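Side-chain contacts in LbaCas13a H328A (C2c2) (PDB 5WLH), which binds a CRISPR guide RNA (crRNA) and, as a Cas13a nuclease, probably cleaves RNA under its direction: residues D105-D110 / D229-R234; E123-N128 / V218-I223; I156-F161 / L203-D208. All coordinates share one frame; numbering follows the deposited sequence.

Interaction 1: residues D105-D110 / D229-R234. With nucleotides of chain B.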
loop_
_atom_site.group_PDB
_atom_site.type_symbol
_atom_site.label_atom_id
_atom_site.label_comp_id
_atom_site.label_asym_id
_atom_site.label_seq_id
_atom_site.Cartn_x
_atom_site.Cartn_y
_atom_site.Cartn_z
ATOM N N ASP A 105 38.790 -15.164 20.142
ATOM C CA ASP A 105 39.744 -15.820 21.029
ATOM C C ASP A 105 41.116 -15.937 20.375
ATOM O O ASP A 105 42.139 -15.667 21.013
ATOM C CB ASP A 105 39.224 -17.201 21.435
ATOM C CG ASP A 105 37.921 -17.127 22.212
ATOM O OD1 ASP A 105 37.585 -16.033 22.714
ATOM O OD2 ASP A 105 37.226 -18.160 22.315
ATOM N N MET A 106 41.160 -16.319 19.096
ATOM C CA MET A 106 42.444 -16.547 18.436
ATOM C C MET A 106 43.257 -15.263 18.325
ATOM O O MET A 106 44.481 -15.274 18.499
ATOM C CB MET A 106 42.215 -17.151 17.051
ATOM C CG MET A 106 41.635 -18.547 17.073
ATOM S SD MET A 106 40.827 -18.930 15.510
ATOM C CE MET A 106 42.221 -18.814 14.386
ATOM N N LEU A 107 42.601 -14.147 18.033
ATOM C CA LEU A 107 43.323 -12.920 17.738
ATOM C C LEU A 107 43.595 -12.072 18.975
ATOM O O LEU A 107 44.372 -11.115 18.892
ATOM C CB LEU A 107 42.547 -12.089 16.700
ATOM C CG LEU A 107 42.193 -12.808 15.390
ATOM C CD1 LEU A 107 41.643 -11.827 14.347
ATOM C CD2 LEU A 107 43.386 -13.585 14.821
ATOM N N SER A 108 42.978 -12.395 20.110
ATOM C CA SER A 108 43.168 -11.649 21.348
ATOM C C SER A 108 44.203 -12.298 22.260
ATOM O O SER A 108 44.410 -11.829 23.386
ATOM C CB SER A 108 41.834 -11.503 22.080
ATOM O OG SER A 108 41.289 -12.778 22.370
ATOM N N VAL A 109 44.863 -13.352 21.780
ATOM C CA VAL A 109 45.814 -14.112 22.576
ATOM C C VAL A 109 46.930 -13.216 23.125
ATOM O O VAL A 109 47.258 -12.162 22.558
ATOM C CB VAL A 109 46.373 -15.253 21.706
ATOM C CG1 VAL A 109 47.137 -14.684 20.517
ATOM C CG2 VAL A 109 47.252 -16.199 22.509
ATOM N N ASP A 110 47.496 -13.631 24.262
ATOM C CA ASP A 110 48.607 -12.922 24.892
ATOM C C ASP A 110 48.177 -11.520 25.321
ATOM O O ASP A 110 48.810 -10.520 24.983
ATOM C CB ASP A 110 49.822 -12.876 23.963
ATOM C CG ASP A 110 51.144 -12.861 24.714
ATOM O OD1 ASP A 110 51.141 -12.787 25.966
ATOM O OD2 ASP A 110 52.195 -12.919 24.041
ATOM N N ASP A 229 36.735 -9.166 6.940
ATOM C CA ASP A 229 35.336 -9.181 7.347
ATOM C C ASP A 229 35.199 -9.009 8.857
ATOM O O ASP A 229 34.369 -8.222 9.334
ATOM C CB ASP A 229 34.696 -10.489 6.883
ATOM C CG ASP A 229 33.189 -10.502 7.061
ATOM O OD1 ASP A 229 32.547 -9.512 6.674
ATOM O OD2 ASP A 229 32.659 -11.511 7.575
ATOM N N PHE A 230 36.030 -9.722 9.617
ATOM C CA PHE A 230 35.994 -9.649 11.077
ATOM C C PHE A 230 36.232 -8.233 11.580
ATOM O O PHE A 230 35.581 -7.787 12.534
ATOM C CB PHE A 230 37.045 -10.598 11.649
ATOM C CG PHE A 230 37.211 -10.514 13.151
ATOM C CD1 PHE A 230 36.397 -11.250 13.986
ATOM C CD2 PHE A 230 38.197 -9.719 13.713
ATOM C CE1 PHE A 230 36.557 -11.188 15.362
ATOM C CE2 PHE A 230 38.364 -9.658 15.086
ATOM C CZ PHE A 230 37.545 -10.395 15.904
ATOM N N TYR A 231 37.171 -7.517 10.968
ATOM C CA TYR A 231 37.504 -6.155 11.363
ATOM C C TYR A 231 36.713 -5.112 10.587
ATOM O O TYR A 231 36.968 -3.916 10.753
ATOM C CB TYR A 231 39.001 -5.903 11.195
ATOM C CG TYR A 231 39.829 -6.579 12.267
ATOM C CD1 TYR A 231 39.782 -6.144 13.593
ATOM C CD2 TYR A 231 40.648 -7.661 11.958
ATOM C CE1 TYR A 231 40.534 -6.775 14.581
ATOM C CE2 TYR A 231 41.399 -8.295 12.939
ATOM C CZ TYR A 231 41.341 -7.850 14.245
ATOM O OH TYR A 231 42.096 -8.488 15.214
ATOM N N HIS A 232 35.767 -5.549 9.755
ATOM C CA HIS A 232 34.867 -4.673 8.993
ATOM C C HIS A 232 35.614 -3.554 8.276
ATOM O O HIS A 232 35.215 -2.388 8.309
ATOM C CB HIS A 232 33.790 -4.097 9.908
ATOM C CG HIS A 232 33.008 -5.140 10.635
ATOM N ND1 HIS A 232 33.202 -5.418 11.971
ATOM C CD2 HIS A 232 32.035 -5.981 10.211
ATOM C CE1 HIS A 232 32.379 -6.382 12.340
ATOM N NE2 HIS A 232 31.661 -6.743 11.291
ATOM N N VAL A 233 36.699 -3.912 7.586
ATOM C CA VAL A 233 37.538 -2.862 7.023
ATOM C C VAL A 233 36.807 -2.118 5.910
ATOM O O VAL A 233 37.008 -0.912 5.733
ATOM C CB VAL A 233 38.875 -3.432 6.532
ATOM C CG1 VAL A 233 39.676 -3.972 7.719
ATOM C CG2 VAL A 233 38.632 -4.513 5.495
ATOM N N ARG A 234 35.943 -2.807 5.161
ATOM C CA ARG A 234 35.183 -2.138 4.107
ATOM C C ARG A 234 34.199 -1.130 4.693
ATOM O O ARG A 234 34.209 0.049 4.324
ATOM C CB ARG A 234 34.440 -3.168 3.258
ATOM C CG ARG A 234 35.344 -3.920 2.302
ATOM C CD ARG A 234 34.660 -5.153 1.743
ATOM N NE ARG A 234 35.561 -5.835 0.815
ATOM C CZ ARG A 234 36.620 -6.544 1.201
ATOM N NH1 ARG A 234 36.897 -6.657 2.493
ATOM N NH2 ARG A 234 37.405 -7.127 0.297
ATOM P P A B 20 33.535 -5.161 -2.178
ATOM O OP1 A B 20 33.725 -4.134 -1.133
ATOM O OP2 A B 20 34.311 -6.423 -2.244
ATOM O "O5'" A B 20 32.002 -5.561 -2.132
ATOM C "C5'" A B 20 30.999 -4.572 -1.988
ATOM C "C4'" A B 20 29.636 -5.165 -2.216
ATOM O "O4'" A B 20 29.515 -5.609 -3.589
ATOM C "C3'" A B 20 29.322 -6.410 -1.419
ATOM O "O3'" A B 20 28.990 -6.135 -0.079
ATOM C "C2'" A B 20 28.195 -7.027 -2.232
ATOM O "O2'" A B 20 26.984 -6.306 -2.038
ATOM C "C1'" A B 20 28.692 -6.755 -3.649
ATOM N N9 A B 20 29.509 -7.880 -4.144
ATOM C C8 A B 20 30.879 -8.005 -4.141
ATOM N N7 A B 20 31.299 -9.147 -4.635
ATOM C C5 A B 20 30.129 -9.808 -4.990
ATOM C C6 A B 20 29.879 -11.064 -5.562
ATOM N N6 A B 20 30.824 -11.929 -5.912
ATOM N N1 A B 20 28.601 -11.415 -5.771
ATOM C C2 A B 20 27.630 -10.561 -5.424
ATOM N N3 A B 20 27.738 -9.359 -4.869
ATOM C C4 A B 20 29.025 -9.041 -4.683
#
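Leu107 of segment 105-110 reaches out to two aromatic side chains: Phe230, the last residue of helix 218-230, and Tyr231, which follows it. Its CG lies anti to the carbonyl carbon (chi1 -55°), which carries the branch across to the rings. Leu107 CB starts the contact, 3.9 Å from Tyr231 OH. Beyond CG the branches part. Leu107 CD1 does most of the touching: it lies 3.5 Å from Tyr231 OH and 3.8 Å from Tyr231 CE2, and meets the Phe230 ring 4.0 Å away at CE2. CD2 turns to Ile156, in the loop before helix 158-166. The two rings are also fitted to each other, since Phe230 CD2 sits 3.5 Å above the centre of the Tyr231 ring. Tyr231 further packs on Phe118 of helix 115-130, and all three touching residues are buried in this all-helical region.

Just after the rings the chain turns sharply. His232, with positive phi, closes a Schellman motif at the end of helix 218-230 and is at once the N-cap of helix 233-244. This next helix carries Arg234 to the RNA, where the guanidinium meets the phosphate of A20 of chain B with its NE edge. Arg234 NE makes two weak hydrogen bonds to A20 of chain B, 3.2 Å to OP1 and 3.4 Å to OP2, while Arg234 NH1 is in a salt bridge with Glu228. A leucine in place of Arg234 would probably leave this phosphate without the NE contact and the Glu228 carboxylate without its charged mate.

Interaction 2: residues E123-N128 / V218-I223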
loop_
_atom_site.group_PDB
_atom_site.type_symbol
_atom_site.label_atom_id
_atom_site.label_comp_id
_atom_site.label_asym_id
_atom_site.label_seq_id
_atom_site.Cartn_x
_atom_site.Cartn_y
_atom_site.Cartn_z
ATOM N N GLU A 123 43.437 -4.390 7.334
ATOM C CA GLU A 123 43.379 -3.165 6.536
ATOM C C GLU A 123 44.266 -3.278 5.306
ATOM O O GLU A 123 43.837 -2.992 4.180
ATOM C CB GLU A 123 43.803 -1.961 7.382
ATOM C CG GLU A 123 42.931 -1.694 8.588
ATOM C CD GLU A 123 41.701 -0.891 8.243
ATOM O OE1 GLU A 123 41.627 -0.377 7.103
ATOM O OE2 GLU A 123 40.814 -0.762 9.113
ATOM N N LEU A 124 45.515 -3.699 5.505
ATOM C CA LEU A 124 46.432 -3.824 4.380
ATOM C C LEU A 124 46.020 -4.941 3.429
ATOM O O LEU A 124 46.273 -4.839 2.224
ATOM C CB LEU A 124 47.856 -4.052 4.883
ATOM C CG LEU A 124 48.464 -2.882 5.660
ATOM C CD1 LEU A 124 49.962 -3.090 5.852
ATOM C CD2 LEU A 124 48.177 -1.544 4.968
ATOM N N SER A 125 45.395 -6.008 3.941
ATOM C CA SER A 125 44.904 -7.070 3.063
ATOM C C SER A 125 43.851 -6.529 2.104
ATOM O O SER A 125 43.872 -6.816 0.903
ATOM C CB SER A 125 44.321 -8.209 3.888
ATOM O OG SER A 125 43.744 -9.194 3.052
ATOM N N TYR A 126 42.922 -5.734 2.636
ATOM C CA TYR A 126 41.901 -5.091 1.816
ATOM C C TYR A 126 42.525 -4.097 0.841
ATOM O O TYR A 126 42.230 -4.118 -0.360
ATOM C CB TYR A 126 40.886 -4.401 2.730
ATOM C CG TYR A 126 39.876 -3.547 2.001
ATOM C CD1 TYR A 126 39.166 -4.051 0.921
ATOM C CD2 TYR A 126 39.629 -2.234 2.396
ATOM C CE1 TYR A 126 38.237 -3.276 0.248
ATOM C CE2 TYR A 126 38.704 -1.450 1.727
ATOM C CZ TYR A 126 38.012 -1.976 0.656
ATOM O OH TYR A 126 37.092 -1.206 -0.013
ATOM N N THR A 127 43.399 -3.219 1.343
ATOM C CA THR A 127 44.045 -2.233 0.479
ATOM C C THR A 127 44.853 -2.901 -0.624
ATOM O O THR A 127 44.918 -2.388 -1.747
ATOM C CB THR A 127 44.931 -1.312 1.324
ATOM O OG1 THR A 127 44.102 -0.597 2.243
ATOM C CG2 THR A 127 45.673 -0.300 0.457
ATOM N N ASN A 128 45.459 -4.052 -0.332
ATOM C CA ASN A 128 46.191 -4.771 -1.362
ATOM C C ASN A 128 45.267 -5.217 -2.486
ATOM O O ASN A 128 45.687 -5.261 -3.649
ATOM C CB ASN A 128 46.912 -5.970 -0.760
ATOM C CG ASN A 128 48.229 -5.589 -0.115
ATOM O OD1 ASN A 128 48.540 -4.410 0.030
ATOM N ND2 ASN A 128 49.009 -6.588 0.275
ATOM N N VAL A 218 44.048 -20.640 -0.137
ATOM C CA VAL A 218 43.291 -20.596 1.115
ATOM C C VAL A 218 43.632 -19.339 1.905
ATOM O O VAL A 218 42.741 -18.660 2.436
ATOM C CB VAL A 218 43.532 -21.871 1.944
ATOM C CG1 VAL A 218 43.095 -21.638 3.388
ATOM C CG2 VAL A 218 42.767 -23.034 1.347
ATOM N N GLN A 219 44.917 -18.995 1.977
ATOM C CA GLN A 219 45.327 -17.834 2.760
ATOM C C GLN A 219 44.716 -16.546 2.211
ATOM O O GLN A 219 44.113 -15.763 2.953
ATOM C CB GLN A 219 46.852 -17.728 2.786
ATOM C CG GLN A 219 47.336 -16.590 3.661
ATOM C CD GLN A 219 47.107 -16.889 5.127
ATOM O OE1 GLN A 219 47.542 -17.930 5.633
ATOM N NE2 GLN A 219 46.385 -16.006 5.810
ATOM N N ARG A 220 44.869 -16.302 0.912
ATOM C CA ARG A 220 44.452 -15.015 0.362
ATOM C C ARG A 220 42.947 -14.959 0.121
ATOM O O ARG A 220 42.310 -13.932 0.380
ATOM C CB ARG A 220 45.206 -14.733 -0.938
ATOM C CG ARG A 220 45.079 -13.303 -1.426
ATOM C CD ARG A 220 46.045 -12.368 -0.705
ATOM N NE ARG A 220 45.731 -10.978 -1.004
ATOM C CZ ARG A 220 45.233 -10.110 -0.128
ATOM N NH1 ARG A 220 44.991 -10.484 1.125
ATOM N NH2 ARG A 220 44.974 -8.863 -0.505
ATOM N N ASP A 221 42.365 -16.048 -0.364
ATOM C CA ASP A 221 40.972 -16.036 -0.791
ATOM C C ASP A 221 39.998 -16.278 0.350
ATOM O O ASP A 221 38.867 -15.776 0.296
ATOM C CB ASP A 221 40.747 -17.078 -1.886
ATOM C CG ASP A 221 41.317 -16.636 -3.225
ATOM O OD1 ASP A 221 41.045 -15.487 -3.625
ATOM O OD2 ASP A 221 42.043 -17.421 -3.865
ATOM N N PHE A 222 40.399 -17.021 1.384
ATOM C CA PHE A 222 39.520 -17.225 2.527
ATOM C C PHE A 222 40.033 -16.518 3.777
ATOM O O PHE A 222 39.378 -15.600 4.279
ATOM C CB PHE A 222 39.306 -18.711 2.831
ATOM C CG PHE A 222 38.424 -18.938 4.028
ATOM C CD1 PHE A 222 37.086 -18.568 3.988
ATOM C CD2 PHE A 222 38.933 -19.478 5.199
ATOM C CE1 PHE A 222 36.259 -18.759 5.094
ATOM C CE2 PHE A 222 38.116 -19.654 6.302
ATOM C CZ PHE A 222 36.777 -19.299 6.246
ATOM N N ILE A 223 41.201 -16.915 4.290
ATOM C CA ILE A 223 41.595 -16.473 5.627
ATOM C C ILE A 223 41.737 -14.962 5.669
ATOM O O ILE A 223 41.199 -14.295 6.563
ATOM C CB ILE A 223 42.899 -17.159 6.060
ATOM C CG1 ILE A 223 42.690 -18.667 6.174
ATOM C CG2 ILE A 223 43.364 -16.562 7.378
ATOM C CD1 ILE A 223 43.960 -19.429 6.586
#
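Arg220 reaches Ser125 through a bend: its CG runs anti to the backbone N, then the chain folds at chi2 (81°) and swings the guanidinium across to helix 115-130. Ser125 answers with OG set anti to its own backbone nitrogen (chi1 175°), putting the hydroxyl on the side where the arginine arrives. The guanidinium then grips this one residue end-on with both terminal nitrogens. Arg220 NH1 bonds to Ser125 OG at 2.6 Å, and Arg220 NH2 to the backbone Ser125 O at 2.7 Å, nearly straight at 164°. Both acceptors lie close to the guanidinium plane, and two in-plane bonds to one residue hold the group against turning about CD-NE. NH2 approaches Ser125 O slightly tilted from the carbonyl plane. One turn on, Asn128 packs its CB 3.5 Å from Arg220 NH2, while its amide nitrogen ND2 turns elsewhere, to Gly135 O.

The contact joins helix 115-130 to the start of helix 218-230, two helices packed in the N-terminal helical region of this Cas13a. The second helix begins with a wider pi-type turn, in which Val218 O accepts from both Phe222 N and Ile223 N. The nearest atom of the two segments is about 5 Å from the bound RNA.

Both groups have second partners: Arg220 NH1 is in a salt bridge with Asp224 OD2, and Ser125 OG, which accepts a hydrogen bond from Arg220 NH1, is also bonded to the Glu228 carboxylate at OE2. Placed at the oxygen, the positive guanidinium would probably polarise the hydroxyl and favour its bond to Glu228 OE2.

Interaction 3: residues I156-F161 / L203-D208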
loop_
_atom_site.group_PDB
_atom_site.type_symbol
_atom_site.label_atom_id
_atom_site.label_comp_id
_atom_site.label_asym_id
_atom_site.label_seq_id
_atom_site.Cartn_x
_atom_site.Cartn_y
_atom_site.Cartn_z
ATOM N N ILE A 156 47.089 -16.965 11.931
ATOM C CA ILE A 156 46.133 -16.830 10.838
ATOM C C ILE A 156 46.608 -17.627 9.631
ATOM O O ILE A 156 46.469 -17.185 8.488
ATOM C CB ILE A 156 45.895 -15.355 10.481
ATOM C CG1 ILE A 156 47.219 -14.634 10.206
ATOM C CG2 ILE A 156 45.140 -14.669 11.611
ATOM C CD1 ILE A 156 47.080 -13.481 9.226
ATOM N N SER A 157 47.157 -18.812 9.881
ATOM C CA SER A 157 47.572 -19.734 8.834
ATOM C C SER A 157 46.524 -20.821 8.628
ATOM O O SER A 157 45.655 -21.054 9.472
ATOM C CB SER A 157 48.922 -20.376 9.177
ATOM O OG SER A 157 48.776 -21.285 10.260
ATOM N N GLU A 158 46.618 -21.491 7.479
ATOM C CA GLU A 158 45.760 -22.643 7.234
ATOM C C GLU A 158 45.961 -23.706 8.304
ATOM O O GLU A 158 44.995 -24.322 8.769
ATOM C CB GLU A 158 46.044 -23.225 5.855
ATOM C CG GLU A 158 45.199 -24.445 5.544
ATOM C CD GLU A 158 45.257 -24.839 4.079
ATOM O OE1 GLU A 158 44.642 -25.865 3.704
ATOM O OE2 GLU A 158 45.922 -24.123 3.312
ATOM N N THR A 159 47.213 -23.938 8.697
ATOM C CA THR A 159 47.494 -24.950 9.712
ATOM C C THR A 159 46.718 -24.667 10.994
ATOM O O THR A 159 46.035 -25.550 11.527
ATOM C CB THR A 159 48.998 -25.016 9.992
ATOM O OG1 THR A 159 49.702 -25.409 8.803
ATOM C CG2 THR A 159 49.280 -26.019 11.104
ATOM N N ASN A 160 46.787 -23.429 11.489
ATOM C CA ASN A 160 46.079 -23.103 12.722
ATOM C C ASN A 160 44.568 -23.131 12.524
ATOM O O ASN A 160 43.829 -23.574 13.410
ATOM C CB ASN A 160 46.517 -21.741 13.247
ATOM C CG ASN A 160 46.089 -21.522 14.675
ATOM O OD1 ASN A 160 46.127 -22.448 15.485
ATOM N ND2 ASN A 160 45.621 -20.318 14.980
ATOM N N PHE A 161 44.084 -22.664 11.370
ATOM C CA PHE A 161 42.652 -22.754 11.109
ATOM C C PHE A 161 42.194 -24.207 11.071
ATOM O O PHE A 161 41.143 -24.552 11.624
ATOM C CB PHE A 161 42.311 -22.032 9.796
ATOM C CG PHE A 161 41.929 -20.573 9.972
ATOM C CD1 PHE A 161 42.795 -19.676 10.577
ATOM C CD2 PHE A 161 40.705 -20.102 9.505
ATOM C CE1 PHE A 161 42.445 -18.329 10.729
ATOM C CE2 PHE A 161 40.351 -18.767 9.652
ATOM C CZ PHE A 161 41.218 -17.881 10.257
ATOM N N LEU A 203 38.487 -26.784 4.292
ATOM C CA LEU A 203 37.784 -27.847 5.010
ATOM C C LEU A 203 38.159 -29.223 4.477
ATOM O O LEU A 203 38.237 -30.192 5.242
ATOM C CB LEU A 203 36.274 -27.641 4.914
ATOM C CG LEU A 203 35.772 -26.466 5.752
ATOM C CD1 LEU A 203 34.332 -26.132 5.383
ATOM C CD2 LEU A 203 35.894 -26.814 7.232
ATOM N N MET A 204 38.363 -29.339 3.165
ATOM C CA MET A 204 38.797 -30.625 2.620
ATOM C C MET A 204 40.192 -30.986 3.113
ATOM O O MET A 204 40.457 -32.151 3.445
ATOM C CB MET A 204 38.736 -30.601 1.092
ATOM C CG MET A 204 37.308 -30.463 0.538
ATOM S SD MET A 204 36.264 -31.930 0.701
ATOM C CE MET A 204 36.921 -32.968 -0.616
ATOM N N ASN A 205 41.094 -30.002 3.174
ATOM C CA ASN A 205 42.408 -30.240 3.755
ATOM C C ASN A 205 42.297 -30.571 5.239
ATOM O O ASN A 205 43.010 -31.449 5.743
ATOM C CB ASN A 205 43.315 -29.025 3.544
ATOM C CG ASN A 205 43.607 -28.752 2.062
ATOM O OD1 ASN A 205 43.394 -29.617 1.210
ATOM N ND2 ASN A 205 44.085 -27.541 1.755
ATOM N N ALA A 206 41.409 -29.876 5.959
ATOM C CA ALA A 206 41.264 -30.128 7.391
ATOM C C ALA A 206 40.839 -31.561 7.662
ATOM O O ALA A 206 41.300 -32.185 8.625
ATOM C CB ALA A 206 40.252 -29.162 8.003
ATOM N N PHE A 207 39.948 -32.099 6.836
ATOM C CA PHE A 207 39.418 -33.432 7.057
ATOM C C PHE A 207 40.099 -34.482 6.189
ATOM O O PHE A 207 39.561 -35.583 6.024
ATOM C CB PHE A 207 37.906 -33.411 6.859
ATOM C CG PHE A 207 37.200 -32.606 7.916
ATOM C CD1 PHE A 207 37.174 -33.056 9.229
ATOM C CD2 PHE A 207 36.613 -31.385 7.619
ATOM C CE1 PHE A 207 36.547 -32.322 10.216
ATOM C CE2 PHE A 207 35.982 -30.646 8.604
ATOM C CZ PHE A 207 35.952 -31.118 9.907
ATOM N N ASP A 208 41.282 -34.159 5.662
ATOM C CA ASP A 208 42.136 -35.093 4.920
ATOM C C ASP A 208 41.382 -35.783 3.786
ATOM O O ASP A 208 41.482 -36.996 3.587
ATOM C CB ASP A 208 42.765 -36.118 5.865
ATOM C CG ASP A 208 43.601 -35.467 6.947
ATOM O OD1 ASP A 208 44.540 -34.723 6.597
ATOM O OD2 ASP A 208 43.319 -35.697 8.146
#
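Glu158 and Asn205 meet across two helix ends. Glu158 is in the first turn of helix 158-166, and Asn205 in the last turn of helix 193-206, so the contact ties an N-terminal start to a C-terminal finish in this all-helical part of the protein. Ser157 is the N-cap of the first helix, its OG accepting from Asn160 N at 3.2 Å. The second helix closes with a Schellman motif in which Asp208, with positive phi, returns its N to Asn205 O at 3.2 Å.

The two side chains cross at about a right angle, yet their flat ends are almost coplanar, the carboxylate and amide planes standing only 15° apart. In Glu158, CG anti to the backbone N (chi1 179°) and a chain extended beyond CG place the carboxylate beside helix 193-206. There Glu158 OE1 accepts from Asn205 ND2 at 2.6 Å. The bond is almost straight, 174°, and uses the syn lone pair of OE1, on the side facing OE2. The N-H points from within the amide plane, and the carboxylate and the amide lie nearly in one plane, as suits a straight bond to an in-plane lone pair. This is a surface contact with no apolar packing between the two side chains.

In helix 158-166, Phe161 packs on Phe222 and Ile223 of helix 218-230. The carboxylate has a neighbour on that latter helix too: Glu158 OE2 lies 3.6 Å from Val218 CB.

The contact centres lie in one helical patch near the N-terminus, 44 to 51 Å from the chain's centre, and are 13 Å apart for interactions 1 and 2, 17 Å for interactions 2 and 3, and 18 Å for interactions 1 and 3. Along the chain they enclose one another: 105-110 pairs with 229-234 outermost, 123-128 with 218-223 within it, and 156-161 with 203-208 innermost. Helix 218-230 serves interactions 1 and 2 directly, and Gln219 and Ile223 touch Ile156 of interaction 3. Interaction 1 meets the guide RNA through Arg234, whereas interaction 3 is about 17 Å from it at its nearest atom, consistent with a helical unit that receives RNA on one side.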